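Local coordinates for protein type III Pentaketide Synthase (Neurospora crassa, PDB 3EUO) that is a fungal type III polyketide synthase of the chalcone and stilbene synthase family that probably builds pentaketides by acyl transfer, at residues His105-Thr110 against Val136-Ile141; Val171-Val176 against Ser331-Phe336. One frame throughout, in Å; residues are numbered along the deposited sequence.

How the contacts relate
After helix 70-96 the chain enters strand 105-109. Contact 1 then closes a short loop of 25 residues, pairing this strand with strand 134-138 across helix 119-127. Helix 145-162 leads on to strand 168-175, which lies on the other side of strand 105-109. From there contact 2 closes a much longer loop of 154 residues, bringing 331-336, at the start of helix 334-342, against that strand. The two contacts follow in series, neither nesting nor crossing, with centres about 10 Å apart. Strand 168-175 is shared: strand 105-109 pairs along its edge, and 331-336, from the C-terminal family region, packs on its face, where Thr109 CG2 reaches Ser332 and Ala173.

Contact 1 of 2, residues His105-Thr110 against Val136-Ile141; sequences HMVSTT and VLLHGI
Val107 lies alongside Val136, both side chains pointing the same way from one face of the sheet, with Val107 CG1 4.1 Å from Val136 CG1. Each of these branches is anti to its backbone N, beside the carbonyl carbon. The strands run parallel, 17° apart, as neighbours in a beta-alpha-beta unit of the thiolase fold, joined through helix 119-127. Val107 CG1 also touches Leu138 CD1. On the same face Thr109 crosses Leu138 and Ile141 obliquely, its OG1, anti to the backbone N (chi1 -170°), resting 4.0 Å from both Leu138 CB and Ile141 CD1. Ser108 and Leu137 occupy the opposite face, where Leu137 CD1 packs against Ser108 CB. Three backbone bonds clamp the pair, each donor lying nearly along the C=O axis: Val136 N to Met106 O, Ser108 N to Val136 O (2.8 Å, the straightest at 173°) and Leu138 N to Ser108 O (2.8 Å). Water 1 lies 2.8 Å from Ser108 OG and probably donates to Val136 O, beside the bond from Ser108 N. Backbone bonds from Leu137 and His139 to the second subunit carry the pairing across the dimer interface. Past the strand ends the two segments separate and solvent bridges them: water 2 accepts from Ile141 N at 3.0 Å and donates to Thr110 O at 3.2 Å.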
ATOM      1  N   HIS A 105       0.487  -3.231  15.432  1.00 13.39           N
ATOM      2  CA  HIS A 105       0.526  -3.055  13.983  1.00 12.80           C
ATOM      3  C   HIS A 105      -0.624  -2.132  13.598  1.00 12.33           C
ATOM      4  O   HIS A 105      -1.606  -1.997  14.339  1.00 12.44           O
ATOM      5  CB  HIS A 105       0.262  -4.362  13.217  1.00 12.96           C
ATOM      6  CG  HIS A 105       1.142  -5.524  13.572  1.00 13.63           C
ATOM      7  ND1 HIS A 105       1.109  -6.145  14.803  1.00 15.33           N
ATOM      8  CD2 HIS A 105       1.989  -6.253  12.808  1.00 14.69           C
ATOM      9  CE1 HIS A 105       1.941  -7.173  14.798  1.00 15.65           C
ATOM     10  NE2 HIS A 105       2.480  -7.267  13.595  1.00 15.16           N
ATOM     11  N   MET A 106      -0.519  -1.543  12.412  1.00 11.89           N
ATOM     12  CA  MET A 106      -1.597  -0.774  11.806  1.00 10.88           C
ATOM     13  C   MET A 106      -1.684  -1.235  10.353  1.00 11.10           C
ATOM     14  O   MET A 106      -0.663  -1.320   9.674  1.00 11.48           O
ATOM     15  CB  MET A 106      -1.281   0.725  11.893  1.00 11.21           C
ATOM     16  CG  MET A 106      -2.367   1.673  11.398  1.00 12.37           C
ATOM     17  SD  MET A 106      -1.868   3.397  11.735  1.00  7.38           S
ATOM     18  CE  MET A 106      -2.661   3.724  13.287  1.00 18.15           C
ATOM     19  N   VAL A 107      -2.881  -1.594   9.894  1.00 11.10           N
ATOM     20  CA  VAL A 107      -3.088  -1.901   8.468  1.00 11.20           C
ATOM     21  C   VAL A 107      -4.152  -0.946   7.953  1.00 11.80           C
ATOM     22  O   VAL A 107      -5.307  -1.031   8.367  1.00 12.23           O
ATOM     23  CB  VAL A 107      -3.526  -3.366   8.203  1.00 11.29           C
ATOM     24  CG1 VAL A 107      -3.683  -3.615   6.699  1.00 11.77           C
ATOM     25  CG2 VAL A 107      -2.516  -4.352   8.780  1.00 10.79           C
ATOM     26  N   SER A 108      -3.756  -0.045   7.058  1.00 11.30           N
ATOM     27  CA  SER A 108      -4.633   1.023   6.578  1.00 11.73           C
ATOM     28  C   SER A 108      -4.852   0.910   5.088  1.00 11.15           C
ATOM     29  O   SER A 108      -4.025   0.355   4.373  1.00 11.14           O
ATOM     30  CB  SER A 108      -4.041   2.405   6.891  1.00 11.43           C
ATOM     31  OG  SER A 108      -3.776   2.536   8.279  1.00 12.88           O
ATOM     32  N   THR A 109      -5.963   1.460   4.619  1.00 11.68           N
ATOM     33  CA  THR A 109      -6.225   1.476   3.186  1.00 11.69           C
ATOM     34  C   THR A 109      -6.888   2.784   2.771  1.00 11.61           C
ATOM     35  O   THR A 109      -7.578   3.428   3.567  1.00 11.99           O
ATOM     36  CB  THR A 109      -7.050   0.235   2.753  1.00 12.12           C
ATOM     37  OG1 THR A 109      -7.096   0.143   1.322  1.00 13.23           O
ATOM     38  CG2 THR A 109      -8.453   0.270   3.319  1.00 12.35           C
ATOM     39  N   THR A 110      -6.626   3.183   1.530  1.00 11.20           N
ATOM     40  CA  THR A 110      -7.361   4.252   0.852  1.00 10.66           C
ATOM     41  C   THR A 110      -7.064   4.169  -0.637  1.00 11.00           C
ATOM     42  O   THR A 110      -5.988   3.728  -1.023  1.00 11.16           O
ATOM     43  CB  THR A 110      -7.002   5.669   1.378  1.00 10.52           C
ATOM     44  OG1 THR A 110      -7.898   6.632   0.798  1.00 11.23           O
ATOM     45  CG2 THR A 110      -5.547   6.054   1.047  1.00 10.76           C
ATOM     46  N   VAL A 136       1.317  -0.894   7.616  1.00 11.47           N
ATOM     47  CA  VAL A 136       1.076  -1.320   6.248  1.00 11.24           C
ATOM     48  C   VAL A 136       0.001  -0.391   5.694  1.00 11.45           C
ATOM     49  O   VAL A 136      -1.132  -0.360   6.210  1.00 11.82           O
ATOM     50  CB  VAL A 136       0.566  -2.787   6.190  1.00 11.11           C
ATOM     51  CG1 VAL A 136      -0.019  -3.122   4.814  1.00 10.94           C
ATOM     52  CG2 VAL A 136       1.680  -3.764   6.552  1.00 11.34           C
ATOM     53  N   LEU A 137       0.360   0.371   4.655  1.00 11.59           N
ATOM     54  CA  LEU A 137      -0.616   1.182   3.923  1.00 11.07           C
ATOM     55  C   LEU A 137      -0.863   0.543   2.579  1.00 11.07           C
ATOM     56  O   LEU A 137      -0.015   0.610   1.689  1.00 11.09           O
ATOM     57  CB  LEU A 137      -0.146   2.638   3.748  1.00 11.06           C
ATOM     58  CG  LEU A 137      -1.054   3.569   2.917  1.00 11.85           C
ATOM     59  CD1 LEU A 137      -2.470   3.670   3.492  1.00 13.51           C
ATOM     60  CD2 LEU A 137      -0.428   4.951   2.756  1.00 11.48           C
ATOM     61  N   LEU A 138      -2.042  -0.055   2.429  1.00 10.70           N
ATOM     62  CA  LEU A 138      -2.404  -0.738   1.189  1.00 11.00           C
ATOM     63  C   LEU A 138      -2.774   0.232   0.081  1.00 11.40           C
ATOM     64  O   LEU A 138      -3.390   1.271   0.329  1.00 12.04           O
ATOM     65  CB  LEU A 138      -3.586  -1.687   1.429  1.00 10.99           C
ATOM     66  CG  LEU A 138      -3.356  -2.785   2.458  1.00  9.93           C
ATOM     67  CD1 LEU A 138      -4.620  -3.623   2.597  1.00 12.50           C
ATOM     68  CD2 LEU A 138      -2.179  -3.684   2.056  1.00 11.68           C
ATOM     69  N   HIS A 139      -2.404  -0.130  -1.142  1.00 11.49           N
ATOM     70  CA  HIS A 139      -2.797   0.620  -2.328  1.00 11.93           C
ATOM     71  C   HIS A 139      -3.312  -0.337  -3.397  1.00 11.51           C
ATOM     72  O   HIS A 139      -3.142  -1.547  -3.282  1.00 11.63           O
ATOM     73  CB  HIS A 139      -1.600   1.404  -2.867  1.00 11.90           C
ATOM     74  CG  HIS A 139      -1.970   2.711  -3.499  1.00 12.64           C
ATOM     75  ND1 HIS A 139      -1.882   2.939  -4.857  1.00 14.24           N
ATOM     76  CD2 HIS A 139      -2.431   3.862  -2.955  1.00 12.16           C
ATOM     77  CE1 HIS A 139      -2.264   4.177  -5.117  1.00 12.44           C
ATOM     78  NE2 HIS A 139      -2.609   4.755  -3.982  1.00 15.19           N
ATOM     79  N   GLY A 140      -3.959   0.204  -4.424  1.00 11.56           N
ATOM     80  CA  GLY A 140      -4.290  -0.566  -5.619  1.00 11.82           C
ATOM     81  C   GLY A 140      -5.606  -1.328  -5.628  1.00 12.22           C
ATOM     82  O   GLY A 140      -5.971  -1.913  -6.646  1.00 12.22           O
ATOM     83  N   ILE A 141      -6.346  -1.289  -4.523  1.00 12.40           N
ATOM     84  CA  ILE A 141      -7.496  -2.198  -4.346  1.00 12.80           C
ATOM     85  C   ILE A 141      -8.892  -1.569  -4.210  1.00 12.82           C
ATOM     86  O   ILE A 141      -9.900  -2.281  -4.249  1.00 12.61           O
ATOM     87  CB  ILE A 141      -7.246  -3.185  -3.177  1.00 12.96           C
ATOM     88  CG1 ILE A 141      -6.966  -2.405  -1.881  1.00 12.99           C
ATOM     89  CG2 ILE A 141      -6.088  -4.121  -3.537  1.00 13.16           C
ATOM     90  CD1 ILE A 141      -6.599  -3.266  -0.684  1.00 13.74           C
TER
HETATM   91  O   HOH W   1      -1.117   1.733   8.334  1.00 12.26           O
HETATM   92  O   HOH W   2      -6.643   0.989  -2.546  1.00 12.04           O
HETATM   93  O   HOH W   3      -5.259   2.712  -4.188  1.00 14.45           O

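Contact 2 of 2, residues Val171-Val176 against Ser331-Phe336; sequences VLALEV and SSATIF
Hydrogen bonding ties the far end of strand 168-175 to the segment leading into helix 334-342. Ser332 OG donates to Glu175 OE2 at 2.6 Å, using the anti lone pair of that oxygen, on the side away from OE1. The serine hydroxyl stands in the crowded position between its backbone N and carbonyl carbon, and the glutamate chain bends at chi2 (-73°) to bring its carboxylate round. The other oxygen, OE1, is hydrogen-bonded to Cys111 N and to the hydroxyls of Thr112 and Thr110, the latter with Leu174 O as its stronger partner, so both oxygens of this buried group are held. An alanine in place of Glu175 would remove the carboxylate that bonds Ser332, Cys111 and the two threonines, and would probably loosen the strand end from 331-333. Within 331-336, Ser331 O accepts from both Thr334 N and Thr334 OG1, the hydroxyl lying above the carbonyl plane.

Apolar packing fills the rest. Glu175 CG lies 3.7 Å from Ser331 CB, so the methylene part of the glutamate also takes part. Ala173 CB presses in 3.4 Å from Ser332 OG and 3.6 Å from Ala333 CA, and meets Ala333 CB at 4.1 Å; both residues being alanines lets the backbones come this close. At the other end Phe336 crosses Val171 at about a right angle, CZ touching Val171 CG1 at 3.7 Å, while strand 204-211 flanks the ring.

Asn329, whose OD1 accepts from Ser331 N, and His296, against Thr334, probably match the Asn and His of the chalcone synthase Cys-His-Asn triad; Ser331 and Thr334 would then form its second shell, where the two halves of the thiolase fold meet.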
ATOM      1  N   VAL A 171      -6.970  -1.698  12.252  1.00 11.57           N
ATOM      2  CA  VAL A 171      -7.313  -1.872  10.834  1.00 11.30           C
ATOM      3  C   VAL A 171      -8.200  -0.709  10.402  1.00 11.32           C
ATOM      4  O   VAL A 171      -9.298  -0.536  10.929  1.00 11.63           O
ATOM      5  CB  VAL A 171      -8.048  -3.199  10.564  1.00 11.46           C
ATOM      6  CG1 VAL A 171      -8.026  -3.521   9.061  1.00 10.15           C
ATOM      7  CG2 VAL A 171      -7.424  -4.347  11.362  1.00 11.27           C
ATOM      8  N   LEU A 172      -7.736   0.071   9.430  1.00 11.28           N
ATOM      9  CA  LEU A 172      -8.345   1.371   9.158  1.00 11.08           C
ATOM     10  C   LEU A 172      -8.608   1.614   7.673  1.00 10.98           C
ATOM     11  O   LEU A 172      -7.747   1.355   6.841  1.00 11.14           O
ATOM     12  CB  LEU A 172      -7.451   2.493   9.722  1.00 11.11           C
ATOM     13  CG  LEU A 172      -7.822   3.965   9.449  1.00 11.63           C
ATOM     14  CD1 LEU A 172      -9.093   4.364  10.192  1.00 11.74           C
ATOM     15  CD2 LEU A 172      -6.660   4.902   9.811  1.00 11.20           C
ATOM     16  N   ALA A 173      -9.797   2.124   7.360  1.00 10.87           N
ATOM     17  CA  ALA A 173     -10.116   2.565   5.998  1.00 10.78           C
ATOM     18  C   ALA A 173     -10.609   4.000   6.017  1.00 11.43           C
ATOM     19  O   ALA A 173     -11.451   4.367   6.845  1.00 11.61           O
ATOM     20  CB  ALA A 173     -11.153   1.660   5.369  1.00 11.34           C
ATOM     21  N   LEU A 174     -10.066   4.815   5.122  1.00 11.01           N
ATOM     22  CA  LEU A 174     -10.528   6.186   4.963  1.00 10.80           C
ATOM     23  C   LEU A 174     -10.664   6.491   3.481  1.00 10.95           C
ATOM     24  O   LEU A 174      -9.727   6.275   2.706  1.00 10.65           O
ATOM     25  CB  LEU A 174      -9.551   7.157   5.640  1.00 10.62           C
ATOM     26  CG  LEU A 174      -9.647   8.657   5.321  1.00 10.79           C
ATOM     27  CD1 LEU A 174     -10.976   9.270   5.783  1.00 11.48           C
ATOM     28  CD2 LEU A 174      -8.474   9.397   5.948  1.00 10.76           C
ATOM     29  N   GLU A 175     -11.828   7.004   3.090  1.00 11.13           N
ATOM     30  CA  GLU A 175     -12.049   7.398   1.701  1.00 11.23           C
ATOM     31  C   GLU A 175     -12.736   8.748   1.656  1.00 11.28           C
ATOM     32  O   GLU A 175     -13.688   8.989   2.398  1.00 11.13           O
ATOM     33  CB  GLU A 175     -12.880   6.358   0.931  1.00 11.15           C
ATOM     34  CG  GLU A 175     -12.320   4.928   0.955  1.00 12.52           C
ATOM     35  CD  GLU A 175     -11.075   4.716   0.095  1.00 13.71           C
ATOM     36  OE1 GLU A 175     -10.539   5.678  -0.506  1.00 12.37           O
ATOM     37  OE2 GLU A 175     -10.621   3.553   0.026  1.00 12.50           O
ATOM     38  N   VAL A 176     -12.200   9.635   0.828  1.00 11.10           N
ATOM     39  CA  VAL A 176     -12.841  10.914   0.519  1.00 11.59           C
ATOM     40  C   VAL A 176     -13.003  10.959  -0.999  1.00 11.82           C
ATOM     41  O   VAL A 176     -12.061  11.288  -1.731  1.00 12.47           O
ATOM     42  CB  VAL A 176     -12.020  12.128   1.016  1.00 11.50           C
ATOM     43  CG1 VAL A 176     -12.733  13.443   0.663  1.00 12.73           C
ATOM     44  CG2 VAL A 176     -11.781  12.042   2.530  1.00 11.77           C
ATOM     45  N   SER A 331     -16.651   3.309  -0.523  1.00 13.02           N
ATOM     46  CA  SER A 331     -15.526   2.480  -0.964  1.00 13.04           C
ATOM     47  C   SER A 331     -15.024   1.573   0.177  1.00 12.81           C
ATOM     48  O   SER A 331     -15.839   0.935   0.850  1.00 12.86           O
ATOM     49  CB  SER A 331     -14.430   3.358  -1.586  1.00 13.04           C
ATOM     50  OG  SER A 331     -13.342   2.586  -2.057  1.00 12.77           O
ATOM     51  N   SER A 332     -13.715   1.532   0.427  1.00 12.66           N
ATOM     52  CA  SER A 332     -13.149   0.590   1.402  1.00 12.82           C
ATOM     53  C   SER A 332     -13.652   0.767   2.843  1.00 12.69           C
ATOM     54  O   SER A 332     -13.552  -0.161   3.648  1.00 12.65           O
ATOM     55  CB  SER A 332     -11.615   0.661   1.398  1.00 13.17           C
ATOM     56  OG  SER A 332     -11.169   1.879   1.971  1.00 13.78           O
ATOM     57  N   ALA A 333     -14.175   1.954   3.158  1.00 12.40           N
ATOM     58  CA  ALA A 333     -14.628   2.267   4.523  1.00 12.64           C
ATOM     59  C   ALA A 333     -16.016   1.708   4.857  1.00 12.86           C
ATOM     60  O   ALA A 333     -16.411   1.670   6.027  1.00 12.45           O
ATOM     61  CB  ALA A 333     -14.588   3.780   4.763  1.00 12.84           C
ATOM     62  N   THR A 334     -16.752   1.263   3.842  1.00 12.96           N
ATOM     63  CA  THR A 334     -18.148   0.887   4.054  1.00 13.73           C
ATOM     64  C   THR A 334     -18.306  -0.420   4.824  1.00 13.41           C
ATOM     65  O   THR A 334     -19.223  -0.548   5.641  1.00 13.34           O
ATOM     66  CB  THR A 334     -18.936   0.771   2.734  1.00 14.14           C
ATOM     67  OG1 THR A 334     -18.640   1.894   1.899  1.00 15.26           O
ATOM     68  CG2 THR A 334     -20.438   0.741   3.011  1.00 14.93           C
ATOM     69  N   ILE A 335     -17.430  -1.384   4.560  1.00 13.36           N
ATOM     70  CA  ILE A 335     -17.618  -2.717   5.133  1.00 13.10           C
ATOM     71  C   ILE A 335     -17.555  -2.722   6.659  1.00 13.05           C
ATOM     72  O   ILE A 335     -18.368  -3.397   7.298  1.00 12.78           O
ATOM     73  CB  ILE A 335     -16.716  -3.822   4.489  1.00 13.37           C
ATOM     74  CG1 ILE A 335     -17.164  -5.229   4.920  1.00 13.90           C
ATOM     75  CG2 ILE A 335     -15.241  -3.609   4.818  1.00 12.63           C
ATOM     76  CD1 ILE A 335     -18.636  -5.541   4.649  1.00 13.86           C
ATOM     77  N   PHE A 336     -16.620  -1.971   7.248  1.00 13.17           N
ATOM     78  CA  PHE A 336     -16.555  -1.919   8.716  1.00 13.21           C
ATOM     79  C   PHE A 336     -17.756  -1.162   9.278  1.00 13.44           C
ATOM     80  O   PHE A 336     -18.219  -1.451  10.386  1.00 13.51           O
ATOM     81  CB  PHE A 336     -15.236  -1.313   9.231  1.00 13.62           C
ATOM     82  CG  PHE A 336     -13.987  -2.100   8.859  1.00 12.84           C
ATOM     83  CD1 PHE A 336     -14.044  -3.449   8.533  1.00 14.68           C
ATOM     84  CD2 PHE A 336     -12.737  -1.470   8.885  1.00 13.79           C
ATOM     85  CE1 PHE A 336     -12.886  -4.162   8.195  1.00 14.32           C
ATOM     86  CE2 PHE A 336     -11.578  -2.168   8.560  1.00 14.27           C
ATOM     87  CZ  PHE A 336     -11.648  -3.517   8.214  1.00 14.68           C
TER